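Local atomic coordinates of sialidase B (Streptococcus pneumoniae serotype 4, PDB entry 4XJW), a protein that cleaves terminal alpha-linked sialic acids from oligosaccharides, glycoproteins and glycolipids, acting as an exo-sialidase of glycosyl hydrolase family 33 with intramolecular trans-sialidase activity. Residues A[44-49]-A[67-72]; A[90-95]-A[641-646]; A[105-110]-A[122-127]; A[268-273]-A[384-389]. The protein carries 1 engineered substitution. All coordinates share one frame; numbering follows the deposited sequence.

Interaction 1. Residues A[44-49]-A[67-72]; sequences NSLQAL and FMRDSG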
# COMPACT_ATOMS: atom_id res chain seq x y z
N ASN A 44 -9.19 16.78 -19.28
CA ASN A 44 -9.06 16.09 -20.56
C ASN A 44 -8.02 14.98 -20.40
O ASN A 44 -7.31 14.95 -19.39
CB ASN A 44 -8.66 17.09 -21.66
CG ASN A 44 -9.69 18.18 -21.87
OD1 ASN A 44 -10.89 17.92 -21.88
ND2 ASN A 44 -9.23 19.42 -22.03
N SER A 45 -7.91 14.08 -21.38
CA SER A 45 -7.02 12.92 -21.22
C SER A 45 -5.55 13.33 -21.01
O SER A 45 -4.84 12.71 -20.20
CB SER A 45 -7.15 11.95 -22.40
OG SER A 45 -6.85 12.58 -23.62
N LEU A 46 -5.12 14.37 -21.71
CA LEU A 46 -3.78 14.95 -21.56
C LEU A 46 -3.91 16.46 -21.71
O LEU A 46 -4.44 16.94 -22.71
CB LEU A 46 -2.81 14.42 -22.62
CG LEU A 46 -1.46 15.13 -22.68
CD1 LEU A 46 -0.65 14.91 -21.41
CD2 LEU A 46 -0.64 14.72 -23.89
N GLN A 47 -3.45 17.20 -20.70
CA GLN A 47 -3.57 18.65 -20.74
C GLN A 47 -2.41 19.35 -20.06
O GLN A 47 -1.92 18.89 -19.02
CB GLN A 47 -4.89 19.11 -20.11
CG GLN A 47 -5.13 18.64 -18.67
CD GLN A 47 -6.51 19.04 -18.17
OE1 GLN A 47 -7.48 19.10 -18.93
NE2 GLN A 47 -6.60 19.33 -16.88
N ALA A 48 -1.96 20.46 -20.66
CA ALA A 48 -0.91 21.29 -20.07
C ALA A 48 -1.52 22.31 -19.13
O ALA A 48 -2.51 22.97 -19.47
CB ALA A 48 -0.10 21.99 -21.17
N LEU A 49 -0.94 22.45 -17.94
CA LEU A 49 -1.38 23.45 -17.00
C LEU A 49 -0.62 24.76 -17.23
O LEU A 49 -1.19 25.85 -17.13
CB LEU A 49 -1.18 22.96 -15.56
CG LEU A 49 -1.99 21.71 -15.22
CD1 LEU A 49 -1.67 21.19 -13.83
CD2 LEU A 49 -3.49 21.97 -15.37
N PHE A 67 2.40 19.20 -17.28
CA PHE A 67 1.17 18.57 -17.78
C PHE A 67 0.59 17.56 -16.79
O PHE A 67 1.26 17.15 -15.83
CB PHE A 67 1.41 17.88 -19.14
CG PHE A 67 2.32 16.68 -19.07
CD1 PHE A 67 1.80 15.41 -18.84
CD2 PHE A 67 3.70 16.83 -19.21
CE1 PHE A 67 2.64 14.31 -18.75
CE2 PHE A 67 4.54 15.73 -19.14
CZ PHE A 67 4.01 14.46 -18.90
N MET A 68 -0.66 17.18 -17.04
CA MET A 68 -1.30 16.10 -16.29
C MET A 68 -2.10 15.22 -17.24
O MET A 68 -2.35 15.57 -18.40
CB MET A 68 -2.24 16.64 -15.21
CG MET A 68 -3.40 17.46 -15.77
SD MET A 68 -4.57 17.98 -14.49
CE MET A 68 -5.48 16.46 -14.19
N ARG A 69 -2.50 14.06 -16.73
CA ARG A 69 -3.34 13.13 -17.47
C ARG A 69 -4.57 12.82 -16.65
O ARG A 69 -4.56 13.01 -15.42
CB ARG A 69 -2.59 11.83 -17.78
CG ARG A 69 -1.41 11.98 -18.72
CD ARG A 69 -0.84 10.62 -19.11
NE ARG A 69 0.34 10.74 -19.96
CZ ARG A 69 0.30 10.81 -21.29
NH1 ARG A 69 -0.85 10.78 -21.94
NH2 ARG A 69 1.43 10.93 -21.98
N ASP A 70 -5.62 12.35 -17.30
CA ASP A 70 -6.85 12.06 -16.58
C ASP A 70 -6.74 10.80 -15.70
O ASP A 70 -7.71 10.41 -15.04
CB ASP A 70 -8.07 12.02 -17.51
CG ASP A 70 -8.04 10.86 -18.48
OD1 ASP A 70 -7.07 10.07 -18.46
OD2 ASP A 70 -8.99 10.75 -19.29
N SER A 71 -5.56 10.18 -15.70
CA SER A 71 -5.24 9.06 -14.82
C SER A 71 -4.75 9.59 -13.48
O SER A 71 -4.62 8.83 -12.53
CB SER A 71 -4.11 8.25 -15.43
OG SER A 71 -2.94 9.05 -15.53
N GLY A 72 -4.44 10.88 -13.43
CA GLY A 72 -3.88 11.47 -12.23
C GLY A 72 -2.37 11.65 -12.30
O GLY A 72 -1.76 12.13 -11.34
O HOH W 1 -3.60 10.41 -21.21

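Interaction 2. Residues A[90-95]-A[641-646]; sequences SRPASL and LHLSNV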
# COMPACT_ATOMS: atom_id res chain seq x y z
N SER A 90 7.86 12.20 -15.31
CA SER A 90 6.48 12.10 -14.84
C SER A 90 6.35 11.03 -13.78
O SER A 90 7.24 10.19 -13.62
CB SER A 90 5.55 11.79 -16.02
OG SER A 90 5.76 10.46 -16.45
N ARG A 91 5.24 11.07 -13.06
CA ARG A 91 4.86 9.95 -12.22
C ARG A 91 3.35 9.77 -12.22
O ARG A 91 2.61 10.73 -12.04
CB ARG A 91 5.34 10.11 -10.78
CG ARG A 91 5.35 8.78 -10.05
CD ARG A 91 5.34 8.99 -8.53
NE ARG A 91 4.00 9.23 -8.02
CZ ARG A 91 3.71 9.35 -6.73
NH1 ARG A 91 4.69 9.24 -5.83
NH2 ARG A 91 2.45 9.56 -6.34
N PRO A 92 2.89 8.53 -12.39
CA PRO A 92 1.46 8.24 -12.27
C PRO A 92 0.92 8.57 -10.87
O PRO A 92 1.71 8.76 -9.93
CB PRO A 92 1.40 6.72 -12.49
CG PRO A 92 2.56 6.47 -13.44
CD PRO A 92 3.64 7.37 -12.92
N ALA A 93 -0.41 8.63 -10.77
CA ALA A 93 -1.13 8.69 -9.49
C ALA A 93 -0.57 9.76 -8.56
O ALA A 93 -0.23 9.47 -7.42
CB ALA A 93 -1.12 7.32 -8.80
N SER A 94 -0.47 10.99 -9.06
CA SER A 94 0.09 12.08 -8.26
C SER A 94 -0.94 13.11 -7.76
O SER A 94 -0.59 13.98 -6.95
CB SER A 94 1.20 12.79 -9.04
OG SER A 94 2.29 11.91 -9.25
N LEU A 95 -2.18 13.02 -8.23
CA LEU A 95 -3.16 14.10 -8.04
C LEU A 95 -4.43 13.65 -7.33
O LEU A 95 -4.78 12.48 -7.34
CB LEU A 95 -3.59 14.67 -9.40
CG LEU A 95 -2.52 15.35 -10.24
CD1 LEU A 95 -3.07 15.74 -11.60
CD2 LEU A 95 -1.98 16.57 -9.54
N LEU A 641 3.98 0.68 -10.76
CA LEU A 641 4.83 0.04 -9.75
C LEU A 641 5.70 1.08 -9.08
O LEU A 641 6.04 2.11 -9.67
CB LEU A 641 5.75 -0.98 -10.42
CG LEU A 641 5.04 -2.08 -11.20
CD1 LEU A 641 6.08 -2.90 -11.92
CD2 LEU A 641 4.25 -2.96 -10.26
N HIS A 642 6.03 0.83 -7.81
CA HIS A 642 7.11 1.57 -7.14
C HIS A 642 6.83 3.07 -6.99
O HIS A 642 7.69 3.91 -7.33
CB HIS A 642 8.46 1.34 -7.84
CG HIS A 642 8.68 -0.08 -8.25
ND1 HIS A 642 8.29 -1.15 -7.47
CD2 HIS A 642 9.19 -0.61 -9.39
CE1 HIS A 642 8.58 -2.28 -8.11
NE2 HIS A 642 9.14 -1.98 -9.26
N LEU A 643 5.65 3.39 -6.48
CA LEU A 643 5.27 4.77 -6.20
C LEU A 643 5.33 4.99 -4.70
O LEU A 643 4.86 4.14 -3.94
CB LEU A 643 3.85 5.08 -6.68
CG LEU A 643 3.51 4.73 -8.13
CD1 LEU A 643 2.04 4.98 -8.43
CD2 LEU A 643 4.39 5.50 -9.10
N SER A 644 5.88 6.13 -4.30
CA SER A 644 5.94 6.48 -2.89
C SER A 644 4.77 7.35 -2.43
O SER A 644 4.26 8.20 -3.17
CB SER A 644 7.26 7.16 -2.58
OG SER A 644 8.33 6.26 -2.78
N ASN A 645 4.35 7.12 -1.19
CA ASN A 645 3.36 7.97 -0.52
C ASN A 645 2.02 8.01 -1.23
O ASN A 645 1.40 9.08 -1.36
CB ASN A 645 3.93 9.38 -0.29
CG ASN A 645 5.01 9.41 0.76
OD1 ASN A 645 5.40 8.38 1.30
ND2 ASN A 645 5.52 10.61 1.04
N VAL A 646 1.58 6.84 -1.68
CA VAL A 646 0.26 6.68 -2.29
C VAL A 646 -0.76 6.02 -1.36
O VAL A 646 -1.95 6.04 -1.65
CB VAL A 646 0.34 5.92 -3.62
CG1 VAL A 646 1.01 6.80 -4.68
CG2 VAL A 646 1.10 4.59 -3.44
O HOH W 2 1.27 10.68 -4.02

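Interaction 3. Residues A[105-110]-A[122-127]; sequences ENTLVF and YVNGIE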
# COMPACT_ATOMS: atom_id res chain seq x y z
N GLU A 105 -8.17 21.37 -4.23
CA GLU A 105 -7.10 22.27 -4.60
C GLU A 105 -5.78 21.56 -4.43
O GLU A 105 -5.29 21.41 -3.31
CB GLU A 105 -7.12 23.55 -3.76
CG GLU A 105 -5.94 24.45 -4.07
CD GLU A 105 -6.11 25.86 -3.53
OE1 GLU A 105 -5.41 26.21 -2.57
OE2 GLU A 105 -6.94 26.61 -4.09
N ASN A 106 -5.21 21.09 -5.54
CA ASN A 106 -3.88 20.50 -5.51
C ASN A 106 -2.82 21.56 -5.43
O ASN A 106 -2.95 22.62 -6.05
CB ASN A 106 -3.62 19.68 -6.77
CG ASN A 106 -4.58 18.53 -6.93
OD1 ASN A 106 -4.41 17.47 -6.31
ND2 ASN A 106 -5.61 18.72 -7.75
N THR A 107 -1.76 21.27 -4.68
CA THR A 107 -0.66 22.22 -4.54
C THR A 107 0.56 21.63 -5.22
O THR A 107 1.13 20.64 -4.74
CB THR A 107 -0.34 22.53 -3.06
OG1 THR A 107 -1.52 23.02 -2.40
CG2 THR A 107 0.76 23.60 -2.95
N LEU A 108 0.96 22.23 -6.34
CA LEU A 108 2.07 21.72 -7.12
C LEU A 108 3.27 22.65 -6.95
O LEU A 108 3.14 23.86 -7.02
CB LEU A 108 1.65 21.59 -8.58
CG LEU A 108 2.69 21.11 -9.59
CD1 LEU A 108 2.04 20.34 -10.73
CD2 LEU A 108 3.51 22.28 -10.16
N VAL A 109 4.44 22.08 -6.70
CA VAL A 109 5.68 22.85 -6.64
C VAL A 109 6.73 22.19 -7.53
O VAL A 109 7.10 21.03 -7.30
CB VAL A 109 6.24 22.92 -5.21
CG1 VAL A 109 7.54 23.76 -5.19
CG2 VAL A 109 5.21 23.52 -4.27
N PHE A 110 7.22 22.91 -8.53
CA PHE A 110 8.22 22.35 -9.42
C PHE A 110 9.50 23.16 -9.29
O PHE A 110 9.48 24.38 -9.44
CB PHE A 110 7.75 22.35 -10.87
CG PHE A 110 8.79 21.84 -11.82
CD1 PHE A 110 9.13 20.50 -11.83
CD2 PHE A 110 9.44 22.70 -12.70
CE1 PHE A 110 10.09 20.01 -12.70
CE2 PHE A 110 10.40 22.23 -13.58
CZ PHE A 110 10.73 20.87 -13.58
N TYR A 122 6.88 18.30 -6.65
CA TYR A 122 6.09 17.95 -5.47
C TYR A 122 4.63 18.20 -5.79
O TYR A 122 4.29 19.21 -6.40
CB TYR A 122 6.46 18.83 -4.28
CG TYR A 122 7.92 18.89 -3.91
CD1 TYR A 122 8.77 19.79 -4.53
CD2 TYR A 122 8.44 18.07 -2.91
CE1 TYR A 122 10.12 19.87 -4.17
CE2 TYR A 122 9.77 18.14 -2.53
CZ TYR A 122 10.60 19.04 -3.18
OH TYR A 122 11.93 19.12 -2.82
N VAL A 123 3.75 17.30 -5.38
CA VAL A 123 2.33 17.59 -5.46
C VAL A 123 1.72 17.22 -4.13
O VAL A 123 1.98 16.13 -3.63
CB VAL A 123 1.64 16.79 -6.58
CG1 VAL A 123 0.16 17.14 -6.61
CG2 VAL A 123 2.28 17.10 -7.93
N ASN A 124 0.95 18.14 -3.54
CA ASN A 124 0.30 17.92 -2.26
C ASN A 124 1.27 17.53 -1.14
O ASN A 124 0.95 16.71 -0.27
CB ASN A 124 -0.87 16.93 -2.42
CG ASN A 124 -1.92 17.47 -3.36
OD1 ASN A 124 -2.07 18.68 -3.46
ND2 ASN A 124 -2.63 16.60 -4.05
N GLY A 125 2.45 18.13 -1.19
CA GLY A 125 3.45 17.93 -0.15
C GLY A 125 4.20 16.63 -0.27
O GLY A 125 4.85 16.19 0.68
N ILE A 126 4.11 16.00 -1.43
CA ILE A 126 4.78 14.74 -1.69
C ILE A 126 5.73 14.88 -2.88
O ILE A 126 5.31 15.26 -3.98
CB ILE A 126 3.74 13.64 -1.99
CG1 ILE A 126 2.86 13.39 -0.76
CG2 ILE A 126 4.43 12.34 -2.39
CD1 ILE A 126 1.67 12.48 -1.05
N GLU A 127 7.00 14.55 -2.67
CA GLU A 127 7.96 14.51 -3.78
C GLU A 127 7.67 13.33 -4.68
O GLU A 127 7.82 12.18 -4.28
CB GLU A 127 9.39 14.41 -3.25
CG GLU A 127 10.43 14.53 -4.35
CD GLU A 127 11.83 14.19 -3.88
OE1 GLU A 127 12.38 14.95 -3.07
OE2 GLU A 127 12.36 13.16 -4.34
O HOH W 3 3.52 20.00 -3.05

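Interaction 4. Residues A[268-273]-A[384-389]; sequences VYWPRD and YSVDFD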
# COMPACT_ATOMS: atom_id res chain seq x y z
N VAL A 268 15.32 2.77 -0.65
CA VAL A 268 15.87 2.65 -2.00
C VAL A 268 14.88 3.19 -3.01
O VAL A 268 13.68 2.93 -2.93
CB VAL A 268 16.18 1.18 -2.36
CG1 VAL A 268 16.91 1.10 -3.70
CG2 VAL A 268 17.01 0.53 -1.27
N TYR A 269 15.39 3.97 -3.96
CA TYR A 269 14.60 4.34 -5.12
C TYR A 269 14.60 3.15 -6.08
O TYR A 269 15.61 2.84 -6.70
CB TYR A 269 15.21 5.55 -5.83
CG TYR A 269 14.55 5.80 -7.16
CD1 TYR A 269 13.32 6.46 -7.24
CD2 TYR A 269 15.12 5.33 -8.34
CE1 TYR A 269 12.70 6.65 -8.47
CE2 TYR A 269 14.51 5.53 -9.57
CZ TYR A 269 13.30 6.19 -9.62
OH TYR A 269 12.70 6.39 -10.84
N TRP A 270 13.46 2.47 -6.18
CA TRP A 270 13.37 1.31 -7.06
C TRP A 270 13.11 1.77 -8.48
O TRP A 270 12.25 2.62 -8.71
CB TRP A 270 12.25 0.37 -6.59
CG TRP A 270 12.64 -1.07 -6.70
CD1 TRP A 270 12.19 -1.99 -7.62
CD2 TRP A 270 13.62 -1.74 -5.91
NE1 TRP A 270 12.81 -3.19 -7.42
CE2 TRP A 270 13.69 -3.07 -6.37
CE3 TRP A 270 14.43 -1.35 -4.83
CZ2 TRP A 270 14.55 -4.02 -5.79
CZ3 TRP A 270 15.27 -2.28 -4.26
CH2 TRP A 270 15.33 -3.60 -4.74
N PRO A 271 13.86 1.22 -9.45
CA PRO A 271 13.73 1.67 -10.84
C PRO A 271 12.34 1.44 -11.44
O PRO A 271 11.71 0.40 -11.18
CB PRO A 271 14.81 0.85 -11.57
CG PRO A 271 15.05 -0.35 -10.70
CD PRO A 271 14.84 0.14 -9.28
N ARG A 272 11.88 2.42 -12.22
CA ARG A 272 10.56 2.38 -12.85
C ARG A 272 10.62 2.19 -14.37
O ARG A 272 9.60 2.15 -15.04
CB ARG A 272 9.77 3.65 -12.50
CG ARG A 272 9.79 4.02 -11.01
CD ARG A 272 8.67 5.00 -10.63
NE ARG A 272 7.39 4.32 -10.79
CZ ARG A 272 6.59 4.49 -11.85
NH1 ARG A 272 6.89 5.39 -12.77
NH2 ARG A 272 5.48 3.78 -11.97
N ASP A 273 11.82 2.07 -14.93
CA ASP A 273 11.94 1.85 -16.38
C ASP A 273 11.56 0.43 -16.79
O ASP A 273 11.52 -0.47 -15.96
CB ASP A 273 13.37 2.12 -16.82
CG ASP A 273 14.33 1.16 -16.20
OD1 ASP A 273 14.73 1.41 -15.03
OD2 ASP A 273 14.68 0.15 -16.85
N TYR A 384 22.77 -8.73 4.43
CA TYR A 384 22.87 -8.27 3.04
C TYR A 384 22.34 -6.85 2.89
O TYR A 384 21.47 -6.42 3.65
CB TYR A 384 22.04 -9.15 2.12
CG TYR A 384 22.54 -10.57 1.95
CD1 TYR A 384 22.16 -11.57 2.83
CD2 TYR A 384 23.35 -10.91 0.87
CE1 TYR A 384 22.59 -12.88 2.67
CE2 TYR A 384 23.79 -12.21 0.70
CZ TYR A 384 23.41 -13.19 1.60
OH TYR A 384 23.84 -14.49 1.43
N SER A 385 22.86 -6.15 1.89
CA SER A 385 22.33 -4.87 1.46
C SER A 385 22.10 -4.96 -0.05
O SER A 385 22.68 -5.83 -0.70
CB SER A 385 23.31 -3.74 1.75
OG SER A 385 23.32 -3.40 3.13
N VAL A 386 21.28 -4.08 -0.60
CA VAL A 386 21.03 -4.08 -2.04
C VAL A 386 21.44 -2.76 -2.70
O VAL A 386 21.42 -1.71 -2.07
CB VAL A 386 19.56 -4.40 -2.38
CG1 VAL A 386 19.15 -5.70 -1.73
CG2 VAL A 386 18.64 -3.27 -1.96
N ASP A 387 21.82 -2.82 -3.97
CA ASP A 387 22.13 -1.60 -4.71
C ASP A 387 21.98 -1.83 -6.22
O ASP A 387 21.93 -2.97 -6.69
CB ASP A 387 23.55 -1.12 -4.41
CG ASP A 387 24.61 -1.98 -5.08
OD1 ASP A 387 24.95 -1.71 -6.25
OD2 ASP A 387 25.10 -2.93 -4.43
N PHE A 388 21.91 -0.72 -6.95
CA PHE A 388 21.82 -0.76 -8.41
C PHE A 388 23.03 -0.04 -9.00
O PHE A 388 22.98 0.41 -10.15
CB PHE A 388 20.55 -0.06 -8.89
CG PHE A 388 19.29 -0.86 -8.66
CD1 PHE A 388 18.85 -1.76 -9.61
CD2 PHE A 388 18.55 -0.71 -7.49
CE1 PHE A 388 17.68 -2.50 -9.41
CE2 PHE A 388 17.40 -1.43 -7.29
CZ PHE A 388 16.96 -2.34 -8.24
N ASP A 389 24.11 0.07 -8.23
CA ASP A 389 25.30 0.81 -8.67
C ASP A 389 25.94 0.25 -9.95
O ASP A 389 26.59 0.98 -10.69
CB ASP A 389 26.34 0.87 -7.55
CG ASP A 389 25.86 1.65 -6.35
OD1 ASP A 389 24.76 2.24 -6.42
OD2 ASP A 389 26.59 1.68 -5.33

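Interaction 1. Residues A[44-49]-A[67-72]
S45 O receives two hydrogen bonds, from D70 N at 3.0 Å and from a water. The D70 donor sits 44° out of the S45 carbonyl plane. The water, 2.8 Å from S45 O and lying in the guanidinium plane, accepts in turn from R69 NH1 and so bridges the segments. R69 CA adds a CA-H...O contact of 3.1 Å to S45 O. One face of this guanidinium is covered by L46 CD1, 4.1 Å above its centre, while R69 NE reaches E73 in a salt bridge. Obliquely across the same sheet face, L46 CD1 touches F67 CD1 at 3.6 Å. On the other face Q47 and M68 run side by side; each places CG between backbone N and carbonyl carbon (chi1 56° and 63°), which sets the two CG atoms against each other. Further out, Q47 NE2 makes a weak bond to M68 SD (3.4 Å). Q47 OE1 is held at 2.9 Å by N44 N and takes K164 N. Reciprocal backbone bonds make Q47 and M68 a hydrogen-bonded pair, flanked by non-hydrogen-bonded pairs L46-R69 and A48-F67, the pattern of antiparallel strands, here the hairpin of strands 46-53 and 63-69 in the N-terminal concanavalin-like domain.

Interaction 2. Residues A[90-95]-A[641-646]
R91 and L643 meet through side chains while their backbones stay apart, CA atoms 8.0 Å from each other; the CA atoms of A93 and V646 are 7.6 Å apart. R91 carries the contact. Its chain bends at chi3 (82°), which turns NE back to its own segment, where it donates to P92 O at 3.0 Å. R91 NH2 donates to A93 O at 2.9 Å, close to the guanidinium plane. Across the contact R91 NH1 reaches S644 O at 2.9 Å; the donor lies in the carbonyl plane, on a lone pair, though the bond is bent at the hydrogen (141°) and the oxygen is tilted from the guanidinium plane. A water 2.8 Å from R91 NH2 links on to N645 O. Apolar groups also pack on this arginine. L643 CB covers one face of the guanidinium over its centre; the two side chains cross obliquely, L643 CD2 meeting R91 CG at 3.5 Å. L643 CD1 meets A93 CB, and V646 CG1 lies obliquely beside R91 NH2. The contact joins the end of strand 85-91, in the lectin-like domain, to a loop of the catalytic part, where the V646 side chain is about 7 Å from that of R207, probably substrate-binding. Three carbonyl oxygens and a water surround the buried guanidinium, whose positive charge is probably stabilised in part by these backbone dipoles.

Interaction 3. Residues A[105-110]-A[122-127]
N106 and N124 cross obliquely with their amide planes nearly coplanar, 23° apart, and this flat pairing closes the end of the contact. N124 ND2 donates to N106 OD1 at 3.0 Å, in the N106 carbonyl plane and on a lone pair. The other branch of the same amide, N124 OD1, accepts from T107 N at 2.9 Å, and two bonds therefore fix the rotation of the N124 head group. With CG anti to its own carbonyl carbon (chi1 -61°), N124 starts its amide toward N106 and T107. N106 ND2 turns elsewhere, to W96 O. N124 N donates to T107 O at 2.8 Å, and a water bridges T107 O to G125 N. N124 and G125 are the two inner residues of a type I' turn from V123 to I126, both with positive phi; V123 and I126 exchange backbone bonds, and the turn leads from strand 118-123 into strand 126-132. Strand 118-123 is itself the return arm of a hairpin with 102-113, in an antiparallel sheet of the concanavalin-like domain. Farther along this hairpin, V109 and Y122 form a hydrogen-bonded pair, with V109 N 2.9 Å from Y122 O. V109 O lies at the edge of the Y122 ring, near its plane and 3.5 Å from Y122 CD1; Y122 CD1 also rests 4.1 Å from V109 CB. Y122 OH binds D179. On the opposite sheet face, in the non-hydrogen-bonded pair L108-V123, L108 CD1 and V123 CG2 lie 4.3 Å apart, and I74 packs against both residues.

Interaction 4. Residues A[268-273]-A[384-389]
W270, in a loop of the sialidase propeller, forms a T-shaped stack with F388, just past the end of strand 377-387, which belongs to the sheet inserted between propeller strands 301-308 and 420-426. The edge of F388 faces the six-membered ring of W270, with centroids 4.9 Å apart and planes at 85°. F388 CE2 and CZ make the approach; CG, anti to the F388 carbonyl carbon (chi1 -74°), leads from the strand end toward W270 and P271. W270 NE1 is held outside this pair by S279 O. Beside the stack a CH-pi contact puts P271 CD over the face of the F388 ring, 3.8 Å from its centroid and 27° off the normal. The same P271 CD also rests on the W270 face that receives F388, so proline and phenylalanine share one side of the indole. Aliphatic contacts extend the patch: V386 CG2 meets V268 CG2 and, at the indole edge, W270 CZ3, each at 4.2 Å. V268 CG1 approaches the F388 ring edge at CE2. Polar bonds lie within 384-389: D387 OD1 accepts from D389 N at 2.8 Å in an Asx turn around F388, and has a salt bridge to R394. The W270 side chain is about 12 Å from that of D232, the likely proton acceptor. In the tightest approach of the contact, P271 CD comes within 3.4 Å of F388 CZ.

How the interactions relate
From the N terminus, interaction 1 closes first, pairing strands 46-53 and 63-69 over 17 intervening residues, before interaction 2 opens. Interaction 2 then spans 545 residues, from the end of strand 85-91 to the loop before strand 647-652. Interactions 3 and 4 are both nested inside that loop, one after the other: the first closes a short hairpin, the second ties the inserted sheet to the propeller. Interactions 1 and 2 reach the same six-stranded sheet and touch where M68 CE packs on L95 CD1. Interaction 2 meets 122-127 through N645 O and I126 CD1, and interaction 4 through L641 O and R272 NE, so interaction 2 sits between the lectin-like domain and the propeller.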